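Local coordinates for protein lovastatin nonaketide synthase, polyketide synthase component (Aspergillus terreus, PDB 7CPX) that builds the dihydromonacolin L chain of lovastatin from malonyl-CoA, using S-adenosylmethionine and NADPH, on its own acyl-carrier domain and together with its partner LovC, at residues M1127-S1132 with R1193-P1198; K1133-L1138 with S1172-F1177; L1152-L1157 with E1220-N1225. The protein carries 2 engineered substitutions. All blocks are in the same frame, centred on the assembly; numbering follows the deposited sequence.

Interaction 1: M1127-S1132 with R1193-P1198; sequences MGYNYS and RCLYVP
Leu1195 lies over one face of the Tyr1129 ring: its CG, anti to the backbone N (chi1 -161°), stands 3.8 Å from the ring centroid and 19° off the ring normal, a CH-pi contact shifted toward the rim. CD2 of Leu1195 finishes this cover at 3.5 Å from CZ of Tyr1129, while the other branch, CD1, turns to the backbone and meets Gly1128 O at 3.6 Å. The CB of Leu1195 is 3.5 Å from Met1127 O. The tyrosine hydroxyl is modelled too close to the backbone of Tyr1196, so its bond to Tyr1196 O is doubtful in detail. Gly1128, with positive phi, is the C-prime residue of the Schellman motif that closes helix 1117-1126, here set against the start of strand 1196-1206 in the C-terminal hotdog fold of the dehydratase. Ile1181 of helix 1170-1184 and Leu987 also pack on Tyr1129. Toward Arg1193 the contact thins. Met1127, partly exposed and bent at chi2 and chi3, brings its terminal CE to 3.7 Å from Arg1193 O. The CB of Arg1193 points away, and its NH2 forms a salt bridge with Glu2365 of the ketoreductase domain.

Interaction 2: K1133-L1138 with S1172-F1177; sequences KDFRRL and SLDVAF
Val1175 divides its two methyls between two partners in the loop. CG1 rests 3.5 Å from CB of Leu1138 and 3.6 Å from CD1 of the same residue, whereas CG2 turns to the backbone and comes within 3.4 Å of Phe1135 O. CG1 lies anti to the backbone N (chi1 167°), and CG2 is beside that N. One residue earlier, Asp1174 meets the edge of the Phe1135 ring. Its CB is 3.5 Å from CD2 of Phe1135, its CG lies in the ring plane, and its carboxylate is turned 74° against the ring. The two side chains cross at about a right angle, and no hydrogen bond joins the segments, so the contact rests on van der Waals packing.

The helix involved, 1170-1184, is the long helix of the C-terminal hotdog fold, and the loop 1133-1138, with a short 3-10 turn at 1134-1135, runs past it. Arg1136 N binds Lys1133 O at 2.9 Å across that turn. Asp1174 is the predicted proton donor of the dehydratase; the side chain of His985, the predicted proton acceptor, comes within about 3 Å of that of Asp1174 (nearest atoms), and its ring meets that of Phe1135 edge-to-face. Phe1135 is thus a neighbour of both predicted catalytic side chains.

In the next shell Gln1178, one helical turn on from Asp1174, gives NE2 to both Asp1174 OD2 and Phe1135 O, tying carboxylate and loop to the same amide. His1169 NE2 is hydrogen-bonded to Asp1134 OD2. Ile1117 and Tyr1121 of helix 1117-1126 pack on Leu1138 beside Val1175, and Leu1173 and Phe1177 pack on helix 995-1012 of the N-terminal hotdog fold.

Interaction 3: L1152-L1157 with E1220-N1225; sequences LDFIPL and EKVAFN
Leu1152 and Val1222 form an antiparallel hydrogen-bonded pair: Leu1152 N binds Val1222 O at 2.9 Å, and Val1222 N returns to Leu1152 O, also at 2.9 Å. The first donor stands nearly along the C=O axis, while the second is tilted 23° from its carbonyl plane. This pair joins the last residue of strand 1147-1152 to the first of strand 1222-1230 in the C-terminal hotdog fold. Beyond it Phe1154 is the centre of an inverse gamma turn. A CA-H...O contact links Glu1220 CA and Phe1154 O at 3.4 Å, with 121° at the hydrogen.

The apolar contacts lie around the bridge. CD2 of Leu1152 touches CD2 of the Phe1224 ring at 3.7 Å, and CD1 of the same leucine reaches CG2 of Val1222. The two methyls of Val1222 straddle CB of Phe1154, CG1 at 3.6 Å and CG2 at 3.7 Å. CG of Phe1154 is anti to the backbone N (chi1 -161°). The side chain also packs on Cys1211 and Thr1214 of helix 1208-1217, while Leu1152 packs on helix 1170-1184.

The charged side chains meet their neighbours as carboxylate oxygen against aliphatic carbon, not as ion pairs. Lys1221 and Asp1153 run side by side, pointing the same way, with CD of Lys1221 3.4 Å from OD1 of Asp1153; NZ, past the bend at chi3, stays 5.4 Å from that oxygen. OD2 of Asp1153 has a salt bridge to Arg1137 instead. Glu1220, extended beyond CG, turns OE1 to CD of Pro1156.

The hydrogen bonds between the segments are both backbone; apolar side chains fill the buried side, and the nearby lysine could at most add a loose electrostatic pull on Asp1153.

All three contacts lie in the C-terminal hotdog fold of the dehydratase. Interaction 2 is the buried one: wholly van der Waals across its segments, it includes the predicted proton donor. Interactions 1 and 3 are partly buried, each at the start of a strand, 1196-1206 and 1222-1230; they do not touch, with nearest atoms about 9 Å apart. Interaction 1 is mostly a leucine over a tyrosine face, just past a helix end, whereas interaction 3 adds a single antiparallel bridge with two backbone hydrogen bonds. Interaction 2 touches both: Tyr1131 and Pro1198 of interaction 1 pack on Asp1174 and Phe1177 respectively, while toward interaction 3 Val1175 meets Leu1152, Leu1138 meets Phe1224, and Arg1137 pairs with Asp1153.

Interaction 1: M1127-S1132 with R1193-P1198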
loop_
_atom_site.group_PDB
_atom_site.type_symbol
_atom_site.label_atom_id
_atom_site.label_comp_id
_atom_site.label_asym_id
_atom_site.label_seq_id
_atom_site.Cartn_x
_atom_site.Cartn_y
_atom_site.Cartn_z
ATOM N N MET A 1127 -2.583 -3.269 38.591
ATOM C CA MET A 1127 -3.099 -2.131 37.841
ATOM C C MET A 1127 -3.370 -2.475 36.380
ATOM O O MET A 1127 -3.512 -1.569 35.552
ATOM C CB MET A 1127 -2.130 -0.951 37.934
ATOM C CG MET A 1127 -1.601 -0.688 39.336
ATOM S SD MET A 1127 -2.842 -0.898 40.626
ATOM C CE MET A 1127 -3.952 0.458 40.265
ATOM N N GLY A 1128 -3.439 -3.763 36.046
ATOM C CA GLY A 1128 -3.809 -4.205 34.720
ATOM C C GLY A 1128 -2.648 -4.563 33.816
ATOM O O GLY A 1128 -2.876 -5.155 32.753
ATOM N N TYR A 1129 -1.417 -4.228 34.199
ATOM C CA TYR A 1129 -0.234 -4.549 33.400
ATOM C C TYR A 1129 0.182 -5.987 33.700
ATOM O O TYR A 1129 1.118 -6.254 34.457
ATOM C CB TYR A 1129 0.904 -3.591 33.713
ATOM C CG TYR A 1129 0.654 -2.135 33.409
ATOM C CD1 TYR A 1129 -0.033 -1.333 34.304
ATOM C CD2 TYR A 1129 1.141 -1.554 32.251
ATOM C CE1 TYR A 1129 -0.250 -0.003 34.043
ATOM C CE2 TYR A 1129 0.929 -0.221 31.980
ATOM C CZ TYR A 1129 0.233 0.550 32.880
ATOM O OH TYR A 1129 0.017 1.882 32.619
ATOM N N ASN A 1130 -0.527 -6.935 33.090
ATOM C CA ASN A 1130 -0.247 -8.340 33.347
ATOM C C ASN A 1130 0.941 -8.810 32.517
ATOM O O ASN A 1130 0.829 -9.774 31.753
ATOM C CB ASN A 1130 -1.480 -9.190 33.040
ATOM C CG ASN A 1130 -2.706 -8.726 33.796
ATOM O OD1 ASN A 1130 -3.736 -8.410 33.200
ATOM N ND2 ASN A 1130 -2.601 -8.677 35.118
ATOM N N TYR A 1131 2.083 -8.139 32.659
ATOM C CA TYR A 1131 3.274 -8.541 31.925
ATOM C C TYR A 1131 3.712 -9.935 32.352
ATOM O O TYR A 1131 3.556 -10.325 33.512
ATOM C CB TYR A 1131 4.409 -7.545 32.156
ATOM C CG TYR A 1131 4.161 -6.171 31.581
ATOM C CD1 TYR A 1131 3.936 -5.994 30.226
ATOM C CD2 TYR A 1131 4.168 -5.048 32.390
ATOM C CE1 TYR A 1131 3.713 -4.743 29.697
ATOM C CE2 TYR A 1131 3.951 -3.792 31.869
ATOM C CZ TYR A 1131 3.721 -3.644 30.520
ATOM O OH TYR A 1131 3.503 -2.391 29.992
ATOM N N SER A 1132 4.270 -10.687 31.406
ATOM C CA SER A 1132 4.654 -12.064 31.667
ATOM C C SER A 1132 5.878 -12.423 30.836
ATOM O O SER A 1132 6.211 -11.754 29.856
ATOM C CB SER A 1132 3.505 -13.030 31.361
ATOM O OG SER A 1132 2.367 -12.733 32.150
ATOM N N ARG A 1193 -2.418 4.507 39.497
ATOM C CA ARG A 1193 -3.811 4.194 39.784
ATOM C C ARG A 1193 -4.623 3.838 38.544
ATOM O O ARG A 1193 -5.748 3.346 38.687
ATOM C CB ARG A 1193 -4.469 5.369 40.509
ATOM C CG ARG A 1193 -4.462 5.221 42.019
ATOM C CD ARG A 1193 -4.725 6.537 42.718
ATOM N NE ARG A 1193 -3.490 7.250 43.019
ATOM C CZ ARG A 1193 -2.684 6.950 44.029
ATOM N NH1 ARG A 1193 -2.941 5.937 44.841
ATOM N NH2 ARG A 1193 -1.591 7.681 44.227
ATOM N N CYS A 1194 -4.094 4.066 37.344
ATOM C CA CYS A 1194 -4.772 3.669 36.120
ATOM C C CYS A 1194 -3.744 3.135 35.136
ATOM O O CYS A 1194 -2.554 3.449 35.215
ATOM C CB CYS A 1194 -5.559 4.831 35.500
ATOM S SG CYS A 1194 -4.555 6.250 35.032
ATOM N N LEU A 1195 -4.222 2.316 34.203
ATOM C CA LEU A 1195 -3.354 1.643 33.240
ATOM C C LEU A 1195 -2.992 2.629 32.137
ATOM O O LEU A 1195 -3.809 2.935 31.267
ATOM C CB LEU A 1195 -4.041 0.404 32.678
ATOM C CG LEU A 1195 -3.153 -0.649 32.009
ATOM C CD1 LEU A 1195 -3.966 -1.884 31.679
ATOM C CD2 LEU A 1195 -2.504 -0.106 30.752
ATOM N N TYR A 1196 -1.759 3.124 32.169
ATOM C CA TYR A 1196 -1.236 3.987 31.120
ATOM C C TYR A 1196 -0.600 3.122 30.040
ATOM O O TYR A 1196 0.200 2.231 30.346
ATOM C CB TYR A 1196 -0.205 4.967 31.675
ATOM C CG TYR A 1196 -0.692 5.860 32.789
ATOM C CD1 TYR A 1196 -0.651 5.441 34.106
ATOM C CD2 TYR A 1196 -1.174 7.132 32.525
ATOM C CE1 TYR A 1196 -1.085 6.254 35.128
ATOM C CE2 TYR A 1196 -1.607 7.954 33.541
ATOM C CZ TYR A 1196 -1.560 7.512 34.843
ATOM O OH TYR A 1196 -1.997 8.328 35.861
ATOM N N VAL A 1197 -0.950 3.384 28.786
ATOM C CA VAL A 1197 -0.326 2.703 27.655
ATOM C C VAL A 1197 0.406 3.748 26.823
ATOM O O VAL A 1197 -0.089 4.876 26.684
ATOM C CB VAL A 1197 -1.357 1.943 26.808
ATOM C CG1 VAL A 1197 -1.973 0.819 27.612
ATOM C CG2 VAL A 1197 -2.436 2.888 26.302
ATOM N N PRO A 1198 1.569 3.433 26.256
ATOM C CA PRO A 1198 2.266 4.425 25.429
ATOM C C PRO A 1198 1.376 4.907 24.296
ATOM O O PRO A 1198 0.972 4.130 23.429
ATOM C CB PRO A 1198 3.486 3.659 24.906
ATOM C CG PRO A 1198 3.679 2.544 25.853
ATOM C CD PRO A 1198 2.320 2.172 26.353
#

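Interaction 2: K1133-L1138 with S1172-F1177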
loop_
_atom_site.group_PDB
_atom_site.type_symbol
_atom_site.label_atom_id
_atom_site.label_comp_id
_atom_site.label_asym_id
_atom_site.label_seq_id
_atom_site.Cartn_x
_atom_site.Cartn_y
_atom_site.Cartn_z
ATOM N N LYS A 1133 6.531 -13.512 31.246
ATOM C CA LYS A 1133 7.700 -14.070 30.573
ATOM C C LYS A 1133 8.639 -12.989 30.042
ATOM O O LYS A 1133 9.281 -12.287 30.828
ATOM C CB LYS A 1133 7.263 -15.029 29.454
ATOM C CG LYS A 1133 6.098 -14.559 28.580
ATOM C CD LYS A 1133 5.589 -15.678 27.680
ATOM C CE LYS A 1133 6.623 -16.119 26.654
ATOM N NZ LYS A 1133 6.189 -17.344 25.929
ATOM N N ASP A 1134 8.739 -12.848 28.716
ATOM C CA ASP A 1134 9.758 -11.974 28.144
ATOM C C ASP A 1134 9.574 -10.525 28.573
ATOM O O ASP A 1134 10.544 -9.760 28.596
ATOM C CB ASP A 1134 9.738 -12.076 26.619
ATOM C CG ASP A 1134 10.085 -13.465 26.125
ATOM O OD1 ASP A 1134 10.346 -14.349 26.966
ATOM O OD2 ASP A 1134 10.097 -13.672 24.893
ATOM N N PHE A 1135 8.354 -10.126 28.911
ATOM C CA PHE A 1135 8.084 -8.752 29.309
ATOM C C PHE A 1135 8.308 -8.514 30.795
ATOM O O PHE A 1135 8.174 -7.375 31.253
ATOM C CB PHE A 1135 6.656 -8.368 28.914
ATOM C CG PHE A 1135 6.457 -8.266 27.430
ATOM C CD1 PHE A 1135 6.281 -9.402 26.662
ATOM C CD2 PHE A 1135 6.466 -7.037 26.800
ATOM C CE1 PHE A 1135 6.107 -9.315 25.296
ATOM C CE2 PHE A 1135 6.293 -6.939 25.434
ATOM C CZ PHE A 1135 6.116 -8.080 24.679
ATOM N N ARG A 1136 8.646 -9.556 31.553
ATOM C CA ARG A 1136 9.165 -9.415 32.906
ATOM C C ARG A 1136 10.687 -9.474 32.933
ATOM O O ARG A 1136 11.274 -9.770 33.979
ATOM C CB ARG A 1136 8.583 -10.494 33.817
ATOM C CG ARG A 1136 7.090 -10.377 34.061
ATOM C CD ARG A 1136 6.602 -11.507 34.951
ATOM N NE ARG A 1136 7.225 -11.466 36.271
ATOM C CZ ARG A 1136 6.632 -11.040 37.378
ATOM N NH1 ARG A 1136 5.374 -10.630 37.380
ATOM N NH2 ARG A 1136 7.317 -11.029 38.518
ATOM N N ARG A 1137 11.332 -9.195 31.804
ATOM C CA ARG A 1137 12.775 -9.326 31.652
ATOM C C ARG A 1137 13.555 -8.192 32.306
ATOM O O ARG A 1137 14.760 -8.069 32.062
ATOM C CB ARG A 1137 13.128 -9.404 30.165
ATOM C CG ARG A 1137 12.985 -10.789 29.558
ATOM C CD ARG A 1137 14.171 -11.669 29.897
ATOM N NE ARG A 1137 14.169 -12.908 29.130
ATOM C CZ ARG A 1137 15.215 -13.715 29.014
ATOM N NH1 ARG A 1137 16.370 -13.439 29.596
ATOM N NH2 ARG A 1137 15.098 -14.826 28.293
ATOM N N LEU A 1138 12.908 -7.369 33.129
ATOM C CA LEU A 1138 13.610 -6.311 33.842
ATOM C C LEU A 1138 14.464 -6.924 34.943
ATOM O O LEU A 1138 13.969 -7.204 36.038
ATOM C CB LEU A 1138 12.614 -5.308 34.421
ATOM C CG LEU A 1138 13.186 -4.077 35.120
ATOM C CD1 LEU A 1138 14.049 -3.275 34.170
ATOM C CD2 LEU A 1138 12.060 -3.218 35.659
ATOM N N SER A 1172 12.096 -6.286 25.246
ATOM C CA SER A 1172 13.113 -5.442 25.864
ATOM C C SER A 1172 12.711 -3.973 25.825
ATOM O O SER A 1172 12.865 -3.253 26.818
ATOM C CB SER A 1172 14.457 -5.645 25.168
ATOM O OG SER A 1172 14.383 -5.277 23.801
ATOM N N LEU A 1173 12.191 -3.511 24.689
ATOM C CA LEU A 1173 11.783 -2.114 24.581
ATOM C C LEU A 1173 10.578 -1.824 25.468
ATOM O O LEU A 1173 10.482 -0.745 26.066
ATOM C CB LEU A 1173 11.484 -1.777 23.122
ATOM C CG LEU A 1173 10.937 -0.379 22.835
ATOM C CD1 LEU A 1173 11.934 0.677 23.264
ATOM C CD2 LEU A 1173 10.612 -0.235 21.362
ATOM N N ASP A 1174 9.651 -2.776 25.575
ATOM C CA ASP A 1174 8.519 -2.590 26.472
ATOM C C ASP A 1174 8.966 -2.567 27.926
ATOM O O ASP A 1174 8.394 -1.834 28.736
ATOM C CB ASP A 1174 7.483 -3.690 26.251
ATOM C CG ASP A 1174 6.099 -3.285 26.711
ATOM O OD1 ASP A 1174 5.440 -2.500 25.998
ATOM O OD2 ASP A 1174 5.671 -3.748 27.788
ATOM N N VAL A 1175 9.982 -3.355 28.277
ATOM C CA VAL A 1175 10.551 -3.277 29.618
ATOM C C VAL A 1175 11.191 -1.914 29.840
ATOM O O VAL A 1175 11.071 -1.319 30.918
ATOM C CB VAL A 1175 11.561 -4.417 29.832
ATOM C CG1 VAL A 1175 12.388 -4.167 31.078
ATOM C CG2 VAL A 1175 10.834 -5.738 29.935
ATOM N N ALA A 1176 11.891 -1.403 28.828
ATOM C CA ALA A 1176 12.440 -0.057 28.923
ATOM C C ALA A 1176 11.336 0.953 29.199
ATOM O O ALA A 1176 11.506 1.869 30.010
ATOM C CB ALA A 1176 13.183 0.299 27.637
ATOM N N PHE A 1177 10.194 0.797 28.529
ATOM C CA PHE A 1177 9.050 1.662 28.807
ATOM C C PHE A 1177 8.567 1.482 30.240
ATOM O O PHE A 1177 8.251 2.462 30.926
ATOM C CB PHE A 1177 7.916 1.370 27.825
ATOM C CG PHE A 1177 8.254 1.670 26.393
ATOM C CD1 PHE A 1177 9.383 2.398 26.064
ATOM C CD2 PHE A 1177 7.432 1.227 25.376
ATOM C CE1 PHE A 1177 9.686 2.673 24.753
ATOM C CE2 PHE A 1177 7.730 1.500 24.060
ATOM C CZ PHE A 1177 8.861 2.224 23.748
#

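Interaction 3: L1152-L1157 with E1220-N1225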
loop_
_atom_site.group_PDB
_atom_site.type_symbol
_atom_site.label_atom_id
_atom_site.label_comp_id
_atom_site.label_asym_id
_atom_site.label_seq_id
_atom_site.Cartn_x
_atom_site.Cartn_y
_atom_site.Cartn_z
ATOM N N LEU A 1152 18.151 -4.148 32.294
ATOM C CA LEU A 1152 17.101 -4.957 31.699
ATOM C C LEU A 1152 17.721 -5.879 30.662
ATOM O O LEU A 1152 18.700 -5.516 30.004
ATOM C CB LEU A 1152 16.019 -4.080 31.055
ATOM C CG LEU A 1152 16.460 -3.146 29.926
ATOM C CD1 LEU A 1152 16.379 -3.832 28.573
ATOM C CD2 LEU A 1152 15.618 -1.886 29.926
ATOM N N ASP A 1153 17.153 -7.073 30.524
ATOM C CA ASP A 1153 17.703 -8.067 29.611
ATOM C C ASP A 1153 17.418 -7.650 28.175
ATOM O O ASP A 1153 16.258 -7.583 27.756
ATOM C CB ASP A 1153 17.112 -9.440 29.907
ATOM C CG ASP A 1153 17.468 -9.942 31.291
ATOM O OD1 ASP A 1153 18.262 -9.270 31.982
ATOM O OD2 ASP A 1153 16.957 -11.010 31.688
ATOM N N PHE A 1154 18.478 -7.368 27.417
ATOM C CA PHE A 1154 18.358 -7.074 25.992
ATOM C C PHE A 1154 18.193 -8.382 25.217
ATOM O O PHE A 1154 19.011 -8.764 24.379
ATOM C CB PHE A 1154 19.571 -6.289 25.511
ATOM C CG PHE A 1154 19.352 -5.567 24.213
ATOM C CD1 PHE A 1154 18.812 -4.295 24.199
ATOM C CD2 PHE A 1154 19.692 -6.158 23.011
ATOM C CE1 PHE A 1154 18.612 -3.626 23.012
ATOM C CE2 PHE A 1154 19.494 -5.495 21.817
ATOM C CZ PHE A 1154 18.954 -4.225 21.816
ATOM N N ILE A 1155 17.104 -9.075 25.529
ATOM C CA ILE A 1155 16.886 -10.412 24.969
ATOM C C ILE A 1155 16.867 -10.318 23.447
ATOM O O ILE A 1155 16.155 -9.463 22.888
ATOM C CB ILE A 1155 15.577 -11.015 25.506
ATOM C CG1 ILE A 1155 15.300 -12.369 24.847
ATOM C CG2 ILE A 1155 14.414 -10.051 25.294
ATOM C CD1 ILE A 1155 14.153 -13.132 25.474
ATOM N N PRO A 1156 17.631 -11.138 22.731
ATOM C CA PRO A 1156 17.632 -11.053 21.270
ATOM C C PRO A 1156 16.394 -11.683 20.658
ATOM O O PRO A 1156 15.817 -12.635 21.190
ATOM C CB PRO A 1156 18.895 -11.826 20.877
ATOM C CG PRO A 1156 19.047 -12.832 21.955
ATOM C CD PRO A 1156 18.563 -12.171 23.218
ATOM N N LEU A 1157 15.990 -11.130 19.518
ATOM C CA LEU A 1157 14.898 -11.672 18.724
ATOM C C LEU A 1157 15.364 -11.786 17.283
ATOM O O LEU A 1157 15.874 -10.815 16.716
ATOM C CB LEU A 1157 13.651 -10.790 18.815
ATOM C CG LEU A 1157 12.445 -11.261 17.999
ATOM C CD1 LEU A 1157 12.008 -12.651 18.429
ATOM C CD2 LEU A 1157 11.296 -10.279 18.126
ATOM N N GLU A 1220 23.132 -10.039 26.277
ATOM C CA GLU A 1220 21.694 -9.787 26.254
ATOM C C GLU A 1220 21.206 -9.215 27.579
ATOM O O GLU A 1220 20.134 -9.587 28.069
ATOM C CB GLU A 1220 20.930 -11.069 25.907
ATOM C CG GLU A 1220 21.062 -12.197 26.920
ATOM C CD GLU A 1220 20.310 -13.444 26.499
ATOM O OE1 GLU A 1220 20.035 -13.592 25.290
ATOM O OE2 GLU A 1220 19.994 -14.274 27.376
ATOM N N LYS A 1221 21.986 -8.309 28.162
ATOM C CA LYS A 1221 21.609 -7.656 29.412
ATOM C C LYS A 1221 22.290 -6.298 29.440
ATOM O O LYS A 1221 23.514 -6.220 29.584
ATOM C CB LYS A 1221 22.000 -8.505 30.618
ATOM C CG LYS A 1221 21.558 -7.923 31.946
ATOM C CD LYS A 1221 21.522 -8.975 33.043
ATOM C CE LYS A 1221 22.902 -9.547 33.327
ATOM N NZ LYS A 1221 22.870 -10.555 34.424
ATOM N N VAL A 1222 21.502 -5.237 29.302
ATOM C CA VAL A 1222 22.019 -3.892 29.102
ATOM C C VAL A 1222 21.459 -2.977 30.179
ATOM O O VAL A 1222 20.333 -3.154 30.654
ATOM C CB VAL A 1222 21.665 -3.354 27.700
ATOM C CG1 VAL A 1222 22.257 -4.248 26.621
ATOM C CG2 VAL A 1222 20.158 -3.244 27.546
ATOM N N ALA A 1223 22.251 -1.975 30.546
ATOM C CA ALA A 1223 21.839 -1.046 31.579
ATOM C C ALA A 1223 20.895 0.000 30.994
ATOM O O ALA A 1223 20.769 0.157 29.778
ATOM C CB ALA A 1223 23.056 -0.383 32.215
ATOM N N PHE A 1224 20.225 0.728 31.882
ATOM C CA PHE A 1224 19.251 1.719 31.462
ATOM C C PHE A 1224 19.120 2.793 32.529
ATOM O O PHE A 1224 19.285 2.531 33.725
ATOM C CB PHE A 1224 17.878 1.089 31.204
ATOM C CG PHE A 1224 17.155 0.679 32.457
ATOM C CD1 PHE A 1224 16.350 1.578 33.129
ATOM C CD2 PHE A 1224 17.283 -0.602 32.964
ATOM C CE1 PHE A 1224 15.688 1.213 34.282
ATOM C CE2 PHE A 1224 16.621 -0.976 34.116
ATOM C CZ PHE A 1224 15.822 -0.066 34.776
ATOM N N ASN A 1225 18.816 4.002 32.069
ATOM C CA ASN A 1225 18.374 5.107 32.900
ATOM C C ASN A 1225 17.088 5.662 32.306
ATOM O O ASN A 1225 16.808 5.491 31.117
ATOM C CB ASN A 1225 19.436 6.209 32.985
ATOM C CG ASN A 1225 20.760 5.703 33.514
ATOM O OD1 ASN A 1225 20.815 4.700 34.224
ATOM N ND2 ASN A 1225 21.837 6.399 33.171
#